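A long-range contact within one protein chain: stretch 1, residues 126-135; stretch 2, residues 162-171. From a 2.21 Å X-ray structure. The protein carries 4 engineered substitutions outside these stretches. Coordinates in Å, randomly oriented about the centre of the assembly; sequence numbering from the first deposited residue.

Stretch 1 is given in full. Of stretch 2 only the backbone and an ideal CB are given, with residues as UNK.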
ATOM      1  N   GLU A 126       2.497  -9.856 -22.877  1.00 54.02           N
ATOM      2  CA  GLU A 126       1.060  -9.750 -22.663  1.00 29.32           C
ATOM      3  C   GLU A 126       0.258 -10.124 -23.903  1.00 52.80           C
ATOM      4  O   GLU A 126       0.792 -10.177 -25.012  1.00 49.11           O
ATOM      5  CB  GLU A 126       0.711  -8.317 -22.241  1.00 47.71           C
ATOM      6  CG  GLU A 126       1.530  -7.808 -21.059  1.00 37.82           C
ATOM      7  CD  GLU A 126       1.128  -6.415 -20.614  1.00 57.45           C
ATOM      8  OE1 GLU A 126       0.364  -6.301 -19.631  1.00 46.41           O
ATOM      9  OE2 GLU A 126       1.576  -5.432 -21.247  1.00 47.97           O
ATOM     10  N   LEU A 127      -1.029 -10.389 -23.690  1.00 41.60           N
ATOM     11  CA  LEU A 127      -1.961 -10.750 -24.754  1.00 36.00           C
ATOM     12  C   LEU A 127      -3.286 -10.073 -24.411  1.00 44.53           C
ATOM     13  O   LEU A 127      -3.911 -10.397 -23.402  1.00 52.10           O
ATOM     14  CB  LEU A 127      -2.143 -12.271 -24.821  1.00 42.63           C
ATOM     15  CG  LEU A 127      -3.080 -12.774 -25.924  1.00 48.78           C
ATOM     16  CD1 LEU A 127      -2.504 -12.396 -27.279  1.00 42.08           C
ATOM     17  CD2 LEU A 127      -3.256 -14.281 -25.830  1.00 46.83           C
ATOM     18  N   LYS A 128      -3.695  -9.123 -25.249  1.00 58.03           N
ATOM     19  CA  LYS A 128      -4.916  -8.384 -25.026  1.00 55.60           C
ATOM     20  C   LYS A 128      -5.833  -8.408 -26.221  1.00 56.61           C
ATOM     21  O   LYS A 128      -5.653  -9.175 -27.156  1.00 54.47           O
ATOM     22  CB  LYS A 128      -4.633  -6.923 -24.717  1.00 42.42           C
ATOM     23  CG  LYS A 128      -3.675  -6.682 -23.568  1.00 57.32           C
ATOM     24  CD  LYS A 128      -3.212  -5.246 -23.564  1.00 55.50           C
ATOM     25  CE  LYS A 128      -2.226  -5.014 -22.435  1.00 52.15           C
ATOM     26  NZ  LYS A 128      -2.908  -4.610 -21.175  1.00 52.04           N
ATOM     27  N   ASP A 129      -6.806  -7.517 -26.204  1.00 53.96           N
ATOM     28  CA  ASP A 129      -7.733  -7.261 -27.294  1.00 45.48           C
ATOM     29  C   ASP A 129      -8.070  -8.492 -28.128  1.00 58.98           C
ATOM     30  O   ASP A 129      -8.444  -9.513 -27.557  1.00 63.91           O
ATOM     31  CB  ASP A 129      -7.191  -6.174 -28.193  1.00 39.98           C
ATOM     32  CG  ASP A 129      -6.601  -5.080 -27.360  1.00 55.56           C
ATOM     33  OD1 ASP A 129      -6.979  -4.932 -26.188  1.00 58.25           O
ATOM     34  OD2 ASP A 129      -5.734  -4.338 -27.866  1.00 64.47           O
ATOM     35  N   ASN A 130      -7.965  -8.436 -29.384  1.00 53.70           N
ATOM     36  CA  ASN A 130      -8.320  -9.648 -30.133  1.00 28.67           C
ATOM     37  C   ASN A 130      -7.678 -10.969 -29.620  1.00 48.72           C
ATOM     38  O   ASN A 130      -8.094 -12.061 -30.019  1.00 48.64           O
ATOM     39  CB  ASN A 130      -7.982  -9.412 -31.597  1.00 48.14           C
ATOM     40  CG  ASN A 130      -6.576  -8.917 -31.824  1.00 63.19           C
ATOM     41  OD1 ASN A 130      -5.880  -9.444 -32.703  1.00 62.01           O
ATOM     42  ND2 ASN A 130      -6.145  -7.911 -31.067  1.00 59.47           N
ATOM     43  N   LEU A 131      -6.690 -10.879 -28.736  1.00 57.24           N
ATOM     44  CA  LEU A 131      -6.002 -12.048 -28.194  1.00 43.04           C
ATOM     45  C   LEU A 131      -5.322 -12.895 -29.278  1.00 47.37           C
ATOM     46  O   LEU A 131      -5.358 -14.129 -29.265  1.00 52.93           O
ATOM     47  CB  LEU A 131      -6.990 -12.869 -27.346  1.00 50.37           C
ATOM     48  CG  LEU A 131      -7.611 -12.039 -26.200  1.00 55.27           C
ATOM     49  CD1 LEU A 131      -8.695 -12.821 -25.458  1.00 44.81           C
ATOM     50  CD2 LEU A 131      -6.513 -11.609 -25.229  1.00 31.15           C
ATOM     51  N   THR A 132      -4.672 -12.203 -30.210  1.00 59.15           N
ATOM     52  CA  THR A 132      -3.951 -12.857 -31.296  1.00 49.78           C
ATOM     53  C   THR A 132      -2.466 -12.420 -31.338  1.00 53.81           C
ATOM     54  O   THR A 132      -1.606 -13.220 -31.703  1.00 58.57           O
ATOM     55  CB  THR A 132      -4.623 -12.557 -32.676  1.00 55.58           C
ATOM     56  OG1 THR A 132      -4.360 -11.202 -33.062  1.00 55.59           O
ATOM     57  CG2 THR A 132      -6.137 -12.748 -32.585  1.00 45.92           C
ATOM     58  N   LEU A 133      -2.175 -11.178 -30.925  1.00 50.87           N
ATOM     59  CA  LEU A 133      -0.810 -10.615 -30.957  1.00 52.12           C
ATOM     60  C   LEU A 133      -0.118 -10.331 -29.601  1.00 58.02           C
ATOM     61  O   LEU A 133      -0.497  -9.392 -28.897  1.00 51.54           O
ATOM     62  CB  LEU A 133      -0.825  -9.316 -31.813  1.00 59.46           C
ATOM     63  CG  LEU A 133      -0.678  -7.860 -31.306  1.00 55.09           C
ATOM     64  CD1 LEU A 133       0.596  -7.248 -31.888  1.00 47.94           C
ATOM     65  CD2 LEU A 133      -1.868  -6.987 -31.738  1.00 58.18           C
ATOM     66  N   TRP A 134       0.908 -11.112 -29.242  1.00 54.32           N
ATOM     67  CA  TRP A 134       1.627 -10.874 -27.973  1.00 50.52           C
ATOM     68  C   TRP A 134       2.543  -9.656 -28.056  1.00 38.20           C
ATOM     69  O   TRP A 134       3.199  -9.434 -29.066  1.00 68.33           O
ATOM     70  CB  TRP A 134       2.511 -12.066 -27.559  1.00 50.04           C
ATOM     71  CG  TRP A 134       1.792 -13.306 -27.111  1.00 43.98           C
ATOM     72  CD1 TRP A 134       1.332 -14.309 -27.909  1.00 52.73           C
ATOM     73  CD2 TRP A 134       1.465 -13.685 -25.761  1.00 45.75           C
ATOM     74  NE1 TRP A 134       0.744 -15.289 -27.150  1.00 51.89           N
ATOM     75  CE2 TRP A 134       0.807 -14.933 -25.833  1.00 44.52           C
ATOM     76  CE3 TRP A 134       1.662 -13.091 -24.506  1.00 47.06           C
ATOM     77  CZ2 TRP A 134       0.338 -15.602 -24.692  1.00 47.03           C
ATOM     78  CZ3 TRP A 134       1.193 -13.762 -23.369  1.00 50.48           C
ATOM     79  CH2 TRP A 134       0.539 -15.004 -23.474  1.00 42.72           C
ATOM     80  N   THR A 135       2.577  -8.867 -26.993  1.00 38.37           N
ATOM     81  CA  THR A 135       3.455  -7.715 -26.935  1.00 42.88           C
ATOM     82  C   THR A 135       4.548  -8.078 -25.931  1.00 56.42           C
ATOM     83  O   THR A 135       4.443  -9.109 -25.255  1.00 40.21           O
ATOM     84  CB  THR A 135       2.706  -6.447 -26.500  1.00 49.88           C
ATOM     85  OG1 THR A 135       1.965  -6.702 -25.303  1.00 50.89           O
ATOM     86  CG2 THR A 135       1.749  -5.998 -27.604  1.00 45.50           C
ATOM     87  N   UNK A 162      -0.405 -22.166 -30.148  1.00 53.20           N
ATOM     88  CA  UNK A 162      -0.351 -22.304 -28.695  1.00 52.34           C
ATOM     89  C   UNK A 162      -1.146 -21.116 -28.149  1.00 60.63           C
ATOM     90  O   UNK A 162      -1.713 -21.179 -27.058  1.00 56.26           O
ATOM     91  CB  UNK A 162       1.084 -22.333 -28.166  1.00 52.34           C
ATOM     92  N   UNK A 163      -1.201 -20.049 -28.949  1.00 44.28           N
ATOM     93  CA  UNK A 163      -1.917 -18.825 -28.602  1.00 44.51           C
ATOM     94  C   UNK A 163      -3.428 -18.963 -28.693  1.00 53.52           C
ATOM     95  O   UNK A 163      -4.167 -18.529 -27.804  1.00 64.90           O
ATOM     96  CB  UNK A 163      -1.459 -17.684 -29.513  1.00 44.51           C
ATOM     97  N   UNK A 164      -3.891 -19.542 -29.791  1.00 58.53           N
ATOM     98  CA  UNK A 164      -5.319 -19.730 -29.985  1.00 48.58           C
ATOM     99  C   UNK A 164      -5.906 -20.558 -28.851  1.00 58.19           C
ATOM    100  O   UNK A 164      -6.991 -20.244 -28.362  1.00 56.00           O
ATOM    101  CB  UNK A 164      -5.595 -20.399 -31.333  1.00 48.58           C
ATOM    102  N   UNK A 165      -5.206 -21.606 -28.416  1.00 40.20           N
ATOM    103  CA  UNK A 165      -5.768 -22.403 -27.333  1.00 58.18           C
ATOM    104  C   UNK A 165      -5.912 -21.540 -26.076  1.00 64.65           C
ATOM    105  O   UNK A 165      -6.867 -21.718 -25.314  1.00 53.55           O
ATOM    106  CB  UNK A 165      -4.893 -23.626 -27.052  1.00 58.18           C
ATOM    107  N   UNK A 166      -4.988 -20.604 -25.849  1.00 48.22           N
ATOM    108  CA  UNK A 166      -5.129 -19.745 -24.676  1.00 44.06           C
ATOM    109  C   UNK A 166      -6.379 -18.881 -24.873  1.00 43.78           C
ATOM    110  O   UNK A 166      -7.147 -18.681 -23.933  1.00 51.51           O
ATOM    111  CB  UNK A 166      -3.884 -18.881 -24.465  1.00 44.06           C
ATOM    112  N   UNK A 167      -6.587 -18.390 -26.097  1.00 41.00           N
ATOM    113  CA  UNK A 167      -7.745 -17.546 -26.407  1.00 49.21           C
ATOM    114  C   UNK A 167      -9.076 -18.290 -26.269  1.00 52.04           C
ATOM    115  O   UNK A 167     -10.069 -17.720 -25.813  1.00 48.09           O
ATOM    116  CB  UNK A 167      -7.615 -16.993 -27.828  1.00 49.21           C
ATOM    117  N   UNK A 168      -9.094 -19.559 -26.672  1.00 45.99           N
ATOM    118  CA  UNK A 168     -10.312 -20.361 -26.604  1.00 50.41           C
ATOM    119  C   UNK A 168     -10.662 -20.740 -25.173  1.00 50.83           C
ATOM    120  O   UNK A 168     -11.823 -20.965 -24.856  1.00 57.03           O
ATOM    121  CB  UNK A 168     -10.159 -21.625 -27.452  1.00 50.41           C
ATOM    122  N   UNK A 169      -9.660 -20.828 -24.310  1.00 58.37           N
ATOM    123  CA  UNK A 169      -9.922 -21.139 -22.913  1.00 45.19           C
ATOM    124  C   UNK A 169     -10.598 -19.893 -22.334  1.00 60.26           C
ATOM    125  O   UNK A 169     -11.617 -19.984 -21.647  1.00 50.15           O
ATOM    126  CB  UNK A 169      -8.646 -21.510 -22.155  1.00 45.19           C
ATOM    127  N   UNK A 170     -10.032 -18.727 -22.640  1.00 46.38           N
ATOM    128  CA  UNK A 170     -10.577 -17.462 -22.159  1.00 44.81           C
ATOM    129  C   UNK A 170     -12.016 -17.239 -22.637  1.00 57.52           C
ATOM    130  O   UNK A 170     -12.877 -16.823 -21.858  1.00 61.08           O
ATOM    131  CB  UNK A 170      -9.690 -16.304 -22.619  1.00 44.81           C
ATOM    132  N   UNK A 171     -12.263 -17.519 -23.917  1.00 54.42           N
ATOM    133  CA  UNK A 171     -13.584 -17.364 -24.533  1.00 43.38           C
ATOM    134  C   UNK A 171     -14.455 -18.594 -24.294  1.00 53.68           C
ATOM    135  O   UNK A 171     -15.680 -18.551 -24.426  1.00 42.50           O
ATOM    136  CB  UNK A 171     -13.444 -17.108 -26.035  1.00 43.38           C
TER

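Stretch 2 is helical, and the carbonyl-to-amide bonds four residues apart leave its backbone with little to offer sideways; whatever it says to stretch 1 must be said by side chains. Stretch 1 answers with Leu127 on a strand, with Asn130, Leu131 and Thr132 in the turn and loop that follow, and with Trp134 beyond them. The two stretches come nearest, CA to CA, at Leu131 and position 167, 6.0 Å apart.

Position 162 points sideways, and its ideal CB has nothing of stretch 1 within 5.5 Å. The contact sets no rule here, so many residues would do. It is Asp162, which makes no contact with stretch 1.

Position 163 is far more demanding. Its CA-to-CB bond points toward stretch 1, and the ideal CB lies 4.0 Å from Trp134 NE1, an indole donor that wants an acceptor; the ideal CB of 163 is also 5.3 Å from Leu131 O and 5.0 Å from Thr132 O. So short a gap suits a small side chain with an oxygen close to the backbone: serine or threonine, perhaps aspartate or asparagine. The residue is Thr163, in the m rotamer. Trp134 NE1 donates to Thr163 OG1 at 2.9 Å, with the hydroxyl at the edge of the ring, near its plane, where the N-H points. The methyl is used as well: Thr163 CG2 packs 3.7 Å from Leu131 O and 4.3 Å from Leu127 CD2.

Position 164 points away and 165 is out of reach, so stretch 1 is indifferent to both. They are Thr164 and Ile165.

Position 166 points toward stretch 1 again, but from farther off: its ideal CB is 4.8 Å from Leu127 CD2 and 5.4 Å from Trp134 CZ2. An apolar residue would suit these neighbours, as would the aliphatic part of a longer polar one. It is Gln166, whose nearest side-chain approach is CB to Leu127 CD2, 4.8 Å; its amide nitrogen is hydrogen-bonded elsewhere in the structure.

At 167 the ideal CB sits 3.9 Å from Leu131 O and 5.4 Å from Asn130 O. Two carbonyl oxygens invite a donor, and a long flexible chain, lysine, arginine or glutamine, could bend to meet them. Arg167 does so: chi1 and chi2 are t and chi3 turns to m. Its NE gives a weak hydrogen bond to Leu131 O at 3.0 Å, the N-H...O angle being only 120°, and lies 3.5 Å from Asn130 O. Farther out, Arg167 NH2 reaches 3.4 Å from Thr132 CG2, while Arg167 CG packs 3.7 Å from Leu131 CB.

Positions 168 and 169 are out of reach; they are Asn168 and Tyr169.

Position 170 points toward Leu131, whose CD1 is 4.6 Å from the ideal CB. A branched or long apolar residue, leucine, isoleucine or methionine, would fit. Leu170 brings its CD1 to 3.8 Å from Leu131 CD1.

Position 171 points toward stretch 1 across open space, which a long polar chain tolerates; Lys171 comes no nearer than 5.4 Å, from its CG to Leu131 CD1.

Stretch 2, residues 162-171: DTTIQRNYLK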
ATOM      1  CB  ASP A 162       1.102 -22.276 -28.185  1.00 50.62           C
ATOM      2  CG  ASP A 162       1.677 -23.676 -27.940  1.00 69.73           C
ATOM      3  OD1 ASP A 162       0.979 -24.669 -28.222  1.00 72.01           O
ATOM      4  OD2 ASP A 162       2.831 -23.779 -27.460  1.00 65.18           O
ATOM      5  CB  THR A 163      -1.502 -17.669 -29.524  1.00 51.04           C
ATOM      6  OG1 THR A 163      -0.195 -17.220 -29.155  1.00 65.49           O
ATOM      7  CG2 THR A 163      -2.497 -16.510 -29.430  1.00 34.24           C
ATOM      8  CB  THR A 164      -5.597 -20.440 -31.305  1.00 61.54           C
ATOM      9  OG1 THR A 164      -4.727 -21.577 -31.411  1.00 56.00           O
ATOM     10  CG2 THR A 164      -5.368 -19.489 -32.478  1.00 55.04           C
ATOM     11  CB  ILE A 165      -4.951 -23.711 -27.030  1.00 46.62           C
ATOM     12  CG1 ILE A 165      -4.262 -23.625 -25.666  1.00 41.24           C
ATOM     13  CG2 ILE A 165      -3.963 -23.995 -28.142  1.00 48.10           C
ATOM     14  CD1 ILE A 165      -5.147 -24.033 -24.504  1.00 58.73           C
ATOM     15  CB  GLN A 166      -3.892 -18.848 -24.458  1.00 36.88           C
ATOM     16  CG  GLN A 166      -2.621 -19.563 -23.972  1.00 44.71           C
ATOM     17  CD  GLN A 166      -2.818 -20.432 -22.722  1.00 49.67           C
ATOM     18  OE1 GLN A 166      -2.488 -21.618 -22.726  1.00 54.06           O
ATOM     19  NE2 GLN A 166      -3.340 -19.843 -21.653  1.00 40.18           N
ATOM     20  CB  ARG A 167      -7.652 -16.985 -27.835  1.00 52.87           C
ATOM     21  CG  ARG A 167      -8.772 -16.004 -28.194  1.00 49.24           C
ATOM     22  CD  ARG A 167      -8.995 -15.860 -29.704  1.00 47.13           C
ATOM     23  NE  ARG A 167      -7.777 -15.554 -30.451  1.00 58.05           N
ATOM     24  CZ  ARG A 167      -7.100 -16.438 -31.179  1.00 62.59           C
ATOM     25  NH1 ARG A 167      -7.517 -17.694 -31.269  1.00 59.99           N
ATOM     26  NH2 ARG A 167      -6.006 -16.064 -31.831  1.00 58.14           N
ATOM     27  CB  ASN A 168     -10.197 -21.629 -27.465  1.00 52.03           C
ATOM     28  CG  ASN A 168     -10.211 -21.333 -28.964  1.00 58.44           C
ATOM     29  OD1 ASN A 168     -10.771 -20.329 -29.415  1.00 50.20           O
ATOM     30  ND2 ASN A 168      -9.605 -22.221 -29.743  1.00 41.41           N
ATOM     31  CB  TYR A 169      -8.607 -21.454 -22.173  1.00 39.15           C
ATOM     32  CG  TYR A 169      -8.682 -21.221 -20.682  1.00 48.28           C
ATOM     33  CD1 TYR A 169      -9.351 -22.117 -19.837  1.00 63.26           C
ATOM     34  CD2 TYR A 169      -8.140 -20.066 -20.120  1.00 46.13           C
ATOM     35  CE1 TYR A 169      -9.479 -21.855 -18.462  1.00 50.46           C
ATOM     36  CE2 TYR A 169      -8.263 -19.797 -18.763  1.00 40.99           C
ATOM     37  CZ  TYR A 169      -8.936 -20.688 -17.937  1.00 56.31           C
ATOM     38  OH  TYR A 169      -9.086 -20.394 -16.597  1.00 46.21           O
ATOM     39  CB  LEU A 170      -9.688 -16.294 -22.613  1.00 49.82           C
ATOM     40  CG  LEU A 170      -8.328 -16.142 -21.912  1.00 50.46           C
ATOM     41  CD1 LEU A 170      -7.437 -15.183 -22.698  1.00 39.35           C
ATOM     42  CD2 LEU A 170      -8.540 -15.637 -20.482  1.00 51.42           C
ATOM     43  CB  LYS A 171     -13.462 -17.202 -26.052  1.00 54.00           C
ATOM     44  CG  LYS A 171     -13.037 -15.850 -26.582  1.00 40.75           C
ATOM     45  CD  LYS A 171     -13.321 -15.825 -28.082  1.00 57.70           C
ATOM     46  CE  LYS A 171     -12.822 -14.562 -28.771  1.00 61.02           C
ATOM     47  NZ  LYS A 171     -13.440 -13.325 -28.225  1.00 58.12           N
TER
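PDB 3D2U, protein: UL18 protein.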